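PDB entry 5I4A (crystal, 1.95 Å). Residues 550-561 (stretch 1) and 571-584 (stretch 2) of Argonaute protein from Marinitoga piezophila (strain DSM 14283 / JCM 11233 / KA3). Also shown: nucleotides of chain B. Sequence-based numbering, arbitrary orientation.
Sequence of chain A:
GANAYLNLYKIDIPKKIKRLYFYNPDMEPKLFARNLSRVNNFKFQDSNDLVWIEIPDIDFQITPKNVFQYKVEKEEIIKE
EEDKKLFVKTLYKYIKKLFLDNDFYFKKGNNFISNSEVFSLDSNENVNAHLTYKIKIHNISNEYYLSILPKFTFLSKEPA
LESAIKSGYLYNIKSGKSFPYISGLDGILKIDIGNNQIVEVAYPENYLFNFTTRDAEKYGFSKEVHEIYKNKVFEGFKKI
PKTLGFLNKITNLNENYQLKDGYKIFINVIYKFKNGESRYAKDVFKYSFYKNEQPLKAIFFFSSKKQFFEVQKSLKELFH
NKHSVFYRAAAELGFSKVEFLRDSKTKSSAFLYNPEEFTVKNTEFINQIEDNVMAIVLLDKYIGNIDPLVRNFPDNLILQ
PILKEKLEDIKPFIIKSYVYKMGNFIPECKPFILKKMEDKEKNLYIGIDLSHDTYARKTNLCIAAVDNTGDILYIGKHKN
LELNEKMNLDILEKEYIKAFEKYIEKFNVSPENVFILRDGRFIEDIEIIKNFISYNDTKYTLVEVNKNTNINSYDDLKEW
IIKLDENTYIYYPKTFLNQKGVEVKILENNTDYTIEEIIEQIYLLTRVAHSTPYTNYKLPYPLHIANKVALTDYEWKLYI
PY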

# COMPACT_ATOMS: atom_id res chain seq x y z
N ASN A 550 -3.95 -0.21 11.56
CA ASN A 550 -4.23 0.99 12.34
C ASN A 550 -3.53 0.99 13.70
O ASN A 550 -3.62 1.98 14.43
CB ASN A 550 -5.74 1.14 12.54
CG ASN A 550 -6.16 2.56 12.84
OD1 ASN A 550 -5.78 3.49 12.14
ND2 ASN A 550 -6.95 2.73 13.90
N ILE A 551 -2.84 -0.09 14.04
CA ILE A 551 -2.17 -0.19 15.33
C ILE A 551 -0.85 0.56 15.26
O ILE A 551 -0.01 0.30 14.38
CB ILE A 551 -1.95 -1.67 15.71
CG1 ILE A 551 -3.30 -2.38 15.82
CG2 ILE A 551 -1.16 -1.77 17.01
CD1 ILE A 551 -3.19 -3.89 15.87
N ASN A 552 -0.65 1.49 16.18
CA ASN A 552 0.53 2.34 16.14
C ASN A 552 0.84 2.81 17.56
O ASN A 552 0.35 2.24 18.54
CB ASN A 552 0.31 3.49 15.15
CG ASN A 552 1.56 3.85 14.38
OD1 ASN A 552 2.67 3.78 14.92
ND2 ASN A 552 1.40 4.23 13.12
N SER A 553 1.65 3.86 17.66
CA SER A 553 2.14 4.34 18.95
C SER A 553 2.82 5.69 18.76
O SER A 553 3.28 6.02 17.66
CB SER A 553 3.13 3.35 19.57
OG SER A 553 3.84 3.95 20.64
N TYR A 554 2.89 6.45 19.85
CA TYR A 554 3.74 7.63 19.87
C TYR A 554 5.20 7.29 20.13
O TYR A 554 6.07 8.12 19.89
CB TYR A 554 3.24 8.64 20.92
CG TYR A 554 2.93 8.07 22.28
CD1 TYR A 554 3.95 7.78 23.19
CD2 TYR A 554 1.62 7.84 22.67
CE1 TYR A 554 3.66 7.26 24.44
CE2 TYR A 554 1.32 7.32 23.92
CZ TYR A 554 2.35 7.03 24.80
OH TYR A 554 2.06 6.52 26.04
N ASP A 555 5.48 6.08 20.62
CA ASP A 555 6.85 5.60 20.72
C ASP A 555 7.39 5.26 19.33
O ASP A 555 6.63 5.05 18.38
CB ASP A 555 6.93 4.37 21.62
CG ASP A 555 6.50 4.67 23.05
OD1 ASP A 555 6.81 5.77 23.54
OD2 ASP A 555 5.86 3.79 23.67
N ASP A 556 8.71 5.21 19.23
CA ASP A 556 9.38 4.86 17.97
C ASP A 556 9.46 3.35 17.87
O ASP A 556 10.16 2.70 18.67
CB ASP A 556 10.77 5.49 17.89
CG ASP A 556 11.51 5.08 16.63
OD1 ASP A 556 10.85 4.95 15.58
OD2 ASP A 556 12.74 4.89 16.70
N LEU A 557 8.76 2.78 16.90
CA LEU A 557 8.75 1.34 16.66
C LEU A 557 9.39 0.97 15.33
O LEU A 557 9.30 -0.19 14.92
CB LEU A 557 7.31 0.82 16.72
CG LEU A 557 6.55 1.13 18.01
CD1 LEU A 557 5.07 0.85 17.84
CD2 LEU A 557 7.12 0.34 19.16
N LYS A 558 10.04 1.92 14.66
CA LYS A 558 10.63 1.63 13.36
C LYS A 558 11.72 0.57 13.50
O LYS A 558 12.55 0.62 14.41
CB LYS A 558 11.21 2.90 12.74
CG LYS A 558 10.20 4.03 12.55
CD LYS A 558 10.58 4.89 11.35
CE LYS A 558 9.88 6.24 11.38
NZ LYS A 558 10.52 7.17 12.35
N GLU A 559 11.68 -0.42 12.59
CA GLU A 559 12.55 -1.58 12.55
C GLU A 559 12.29 -2.56 13.69
O GLU A 559 13.10 -3.47 13.92
CB GLU A 559 14.04 -1.19 12.53
CG GLU A 559 14.39 -0.26 11.37
CD GLU A 559 15.86 0.13 11.35
OE1 GLU A 559 16.17 1.31 11.61
OE2 GLU A 559 16.70 -0.75 11.08
N TRP A 560 11.18 -2.42 14.40
CA TRP A 560 10.79 -3.34 15.45
C TRP A 560 9.67 -4.26 14.98
O TRP A 560 8.81 -3.87 14.19
CB TRP A 560 10.33 -2.59 16.70
CG TRP A 560 11.45 -2.04 17.51
CD1 TRP A 560 12.07 -0.84 17.36
CD2 TRP A 560 12.10 -2.69 18.61
NE1 TRP A 560 13.06 -0.69 18.30
CE2 TRP A 560 13.10 -1.82 19.08
CE3 TRP A 560 11.93 -3.93 19.25
CZ2 TRP A 560 13.93 -2.14 20.15
CZ3 TRP A 560 12.75 -4.25 20.31
CH2 TRP A 560 13.74 -3.36 20.76
N ILE A 561 9.69 -5.50 15.48
CA ILE A 561 8.63 -6.47 15.26
C ILE A 561 7.92 -6.68 16.60
O ILE A 561 8.55 -7.06 17.59
CB ILE A 561 9.16 -7.79 14.70
CG1 ILE A 561 9.73 -7.59 13.30
CG2 ILE A 561 8.06 -8.84 14.68
CD1 ILE A 561 10.02 -8.89 12.57
N TYR A 571 5.22 -5.52 12.09
CA TYR A 571 6.53 -4.91 11.94
C TYR A 571 6.37 -3.51 11.38
O TYR A 571 5.44 -3.21 10.64
CB TYR A 571 7.46 -5.76 11.07
CG TYR A 571 7.19 -5.75 9.58
CD1 TYR A 571 7.66 -4.72 8.77
CD2 TYR A 571 6.51 -6.80 8.97
CE1 TYR A 571 7.43 -4.72 7.40
CE2 TYR A 571 6.28 -6.81 7.61
CZ TYR A 571 6.74 -5.77 6.83
OH TYR A 571 6.51 -5.77 5.47
N TYR A 572 7.29 -2.64 11.79
CA TYR A 572 7.32 -1.25 11.33
C TYR A 572 8.62 -1.05 10.56
O TYR A 572 9.69 -0.89 11.18
CB TYR A 572 7.22 -0.28 12.50
CG TYR A 572 5.91 -0.37 13.25
CD1 TYR A 572 5.68 -1.40 14.16
CD2 TYR A 572 4.90 0.56 13.04
CE1 TYR A 572 4.48 -1.49 14.84
CE2 TYR A 572 3.69 0.47 13.71
CZ TYR A 572 3.49 -0.56 14.62
OH TYR A 572 2.29 -0.65 15.29
N PRO A 573 8.60 -1.08 9.23
CA PRO A 573 9.84 -1.02 8.47
C PRO A 573 10.49 0.35 8.56
O PRO A 573 9.85 1.36 8.84
CB PRO A 573 9.39 -1.32 7.03
CG PRO A 573 7.96 -0.86 7.00
CD PRO A 573 7.41 -1.14 8.36
N LYS A 574 11.80 0.37 8.32
CA LYS A 574 12.54 1.62 8.36
C LYS A 574 12.02 2.57 7.29
O LYS A 574 11.81 2.18 6.14
CB LYS A 574 14.04 1.38 8.17
CG LYS A 574 14.87 2.65 8.28
CD LYS A 574 16.36 2.36 8.41
CE LYS A 574 17.02 2.09 7.06
NZ LYS A 574 16.53 0.82 6.44
N THR A 575 11.81 3.82 7.68
CA THR A 575 11.24 4.82 6.80
C THR A 575 11.64 6.20 7.30
O THR A 575 11.69 6.43 8.51
CB THR A 575 9.71 4.69 6.74
OG1 THR A 575 9.34 3.35 6.41
CG2 THR A 575 9.13 5.61 5.69
N PHE A 576 11.94 7.11 6.38
CA PHE A 576 12.16 8.50 6.72
C PHE A 576 10.87 9.31 6.71
O PHE A 576 10.91 10.53 6.92
CB PHE A 576 13.18 9.14 5.77
CG PHE A 576 12.83 9.01 4.31
CD1 PHE A 576 13.22 7.90 3.58
CD2 PHE A 576 12.11 10.01 3.67
CE1 PHE A 576 12.90 7.79 2.24
CE2 PHE A 576 11.79 9.90 2.33
CZ PHE A 576 12.18 8.78 1.61
N LEU A 577 9.72 8.67 6.49
CA LEU A 577 8.41 9.29 6.56
C LEU A 577 7.76 8.94 7.90
O LEU A 577 8.44 8.60 8.87
CB LEU A 577 7.55 8.84 5.38
CG LEU A 577 7.90 9.23 3.94
CD1 LEU A 577 8.94 8.31 3.36
CD2 LEU A 577 6.64 9.23 3.08
N ASN A 578 6.43 9.01 7.95
CA ASN A 578 5.71 8.69 9.18
C ASN A 578 5.78 7.20 9.48
O ASN A 578 5.88 6.36 8.59
CB ASN A 578 4.25 9.12 9.06
CG ASN A 578 4.08 10.62 9.05
OD1 ASN A 578 4.61 11.32 9.92
ND2 ASN A 578 3.36 11.13 8.06
N GLN A 579 5.73 6.89 10.77
CA GLN A 579 5.79 5.51 11.25
C GLN A 579 4.51 4.78 10.85
O GLN A 579 3.42 5.12 11.33
CB GLN A 579 5.99 5.50 12.76
CG GLN A 579 6.10 4.14 13.40
CD GLN A 579 6.43 4.25 14.88
OE1 GLN A 579 7.58 4.08 15.28
NE2 GLN A 579 5.41 4.54 15.69
N LYS A 580 4.64 3.78 9.97
CA LYS A 580 3.50 2.99 9.52
C LYS A 580 3.80 1.52 9.74
O LYS A 580 4.94 1.07 9.56
CB LYS A 580 3.18 3.24 8.04
CG LYS A 580 2.75 4.66 7.72
CD LYS A 580 1.79 4.70 6.54
CE LYS A 580 2.34 3.91 5.35
NZ LYS A 580 1.42 3.97 4.18
N GLY A 581 2.78 0.76 10.12
CA GLY A 581 2.93 -0.64 10.44
C GLY A 581 2.46 -1.57 9.35
O GLY A 581 1.67 -1.19 8.48
N VAL A 582 2.95 -2.80 9.40
CA VAL A 582 2.54 -3.87 8.50
C VAL A 582 2.17 -5.07 9.35
O VAL A 582 3.03 -5.63 10.05
CB VAL A 582 3.64 -4.23 7.49
CG1 VAL A 582 3.21 -5.42 6.66
CG2 VAL A 582 3.96 -3.05 6.59
N GLU A 583 0.90 -5.47 9.29
CA GLU A 583 0.41 -6.60 10.07
C GLU A 583 0.66 -7.90 9.34
O GLU A 583 0.48 -8.00 8.12
CB GLU A 583 -1.08 -6.44 10.35
CG GLU A 583 -1.42 -6.34 11.82
CD GLU A 583 -2.91 -6.30 12.07
OE1 GLU A 583 -3.54 -7.38 12.11
OE2 GLU A 583 -3.46 -5.18 12.21
N VAL A 584 1.09 -8.92 10.08
CA VAL A 584 1.40 -10.24 9.55
C VAL A 584 0.65 -11.26 10.39
O VAL A 584 0.87 -11.34 11.61
CB VAL A 584 2.91 -10.52 9.55
CG1 VAL A 584 3.21 -11.80 8.80
CG2 VAL A 584 3.68 -9.35 8.96
P A B 4 11.06 3.47 -4.92
OP1 A B 4 10.81 2.16 -4.26
OP2 A B 4 10.54 3.73 -6.29
O5' A B 4 10.53 4.61 -3.94
C5' A B 4 10.98 4.68 -2.60
C4' A B 4 10.65 6.01 -1.97
O4' A B 4 11.36 7.08 -2.65
C3' A B 4 9.20 6.45 -2.04
O3' A B 4 8.38 5.81 -1.07
C2' A B 4 9.31 7.95 -1.84
O2' A B 4 9.50 8.28 -0.48
C1' A B 4 10.59 8.26 -2.61
N9 A B 4 10.32 8.72 -3.98
C8 A B 4 10.34 7.98 -5.14
N7 A B 4 10.05 8.68 -6.21
C5 A B 4 9.81 9.96 -5.72
C6 A B 4 9.44 11.16 -6.36
N6 A B 4 9.25 11.27 -7.68
N1 A B 4 9.27 12.25 -5.59
C2 A B 4 9.46 12.14 -4.26
N3 A B 4 9.81 11.07 -3.55
C4 A B 4 9.96 10.00 -4.35

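Contacts between residues 550-561 and 571-584 of the Argonaute chain, which bury 807 Å² summed over both sides. Backbone pairing holds one end: Ile561 and Tyr571 form an antiparallel, non-hydrogen-bonded bridge (CA-CA 4.2 Å), and beside it Tyr572 N donates to Trp560 O (3.1 Å). Tyr571 CA also approaches Trp560 O (3.4 Å), a CA-H...O contact. The type II turn from Leu557 to Trp560, closed by Trp560 N to Leu557 O (3.0 Å), brings Glu559 N to Tyr572 O at a very short 2.5 Å; positive phi (70°) places Glu559 in the left-handed region expected at the third position of such a turn.

Side-chain amides supply most of the remaining polar links. Gln579, its CA-to-CB bond directed toward stretch 1 and chi1 and chi2 both t, extends far enough for its amide to serve several groups: NE2 donates to Asn552 OD1 (2.9 Å) and to Asp555 O (3.0 Å), while OE1 accepts from Leu557 N (a very short 2.4 Å). An amide suits this place because it offers a donor and an acceptor at one tip. Asn552 answers in kind, ND2 donating to Gln579 O (2.8 Å), so the two residues are doubly linked; Asn552 OD1 also accepts from Ser553 N (2.9 Å).

Aromatic and apolar packing centres on buried Tyr572. Its hydroxyl donates to Ile551 O (2.6 Å), anchoring the far end of the ring, and Leu557 CB lies over one face, 4.0 Å from the ring centroid, in a CH-pi contact. Gly581 leaves room for this ring: an ideal CB there would stand 2.9 Å from Tyr572 CE2. On the bridge, Ile561 CG1 packs against Tyr571 CB (3.7 Å).

Aliphatic portions of charged side chains extend the contact: Lys558 CE reaches Thr575 O (3.4 Å), and Lys574 CD approaches Glu559 OE1 (3.4 Å).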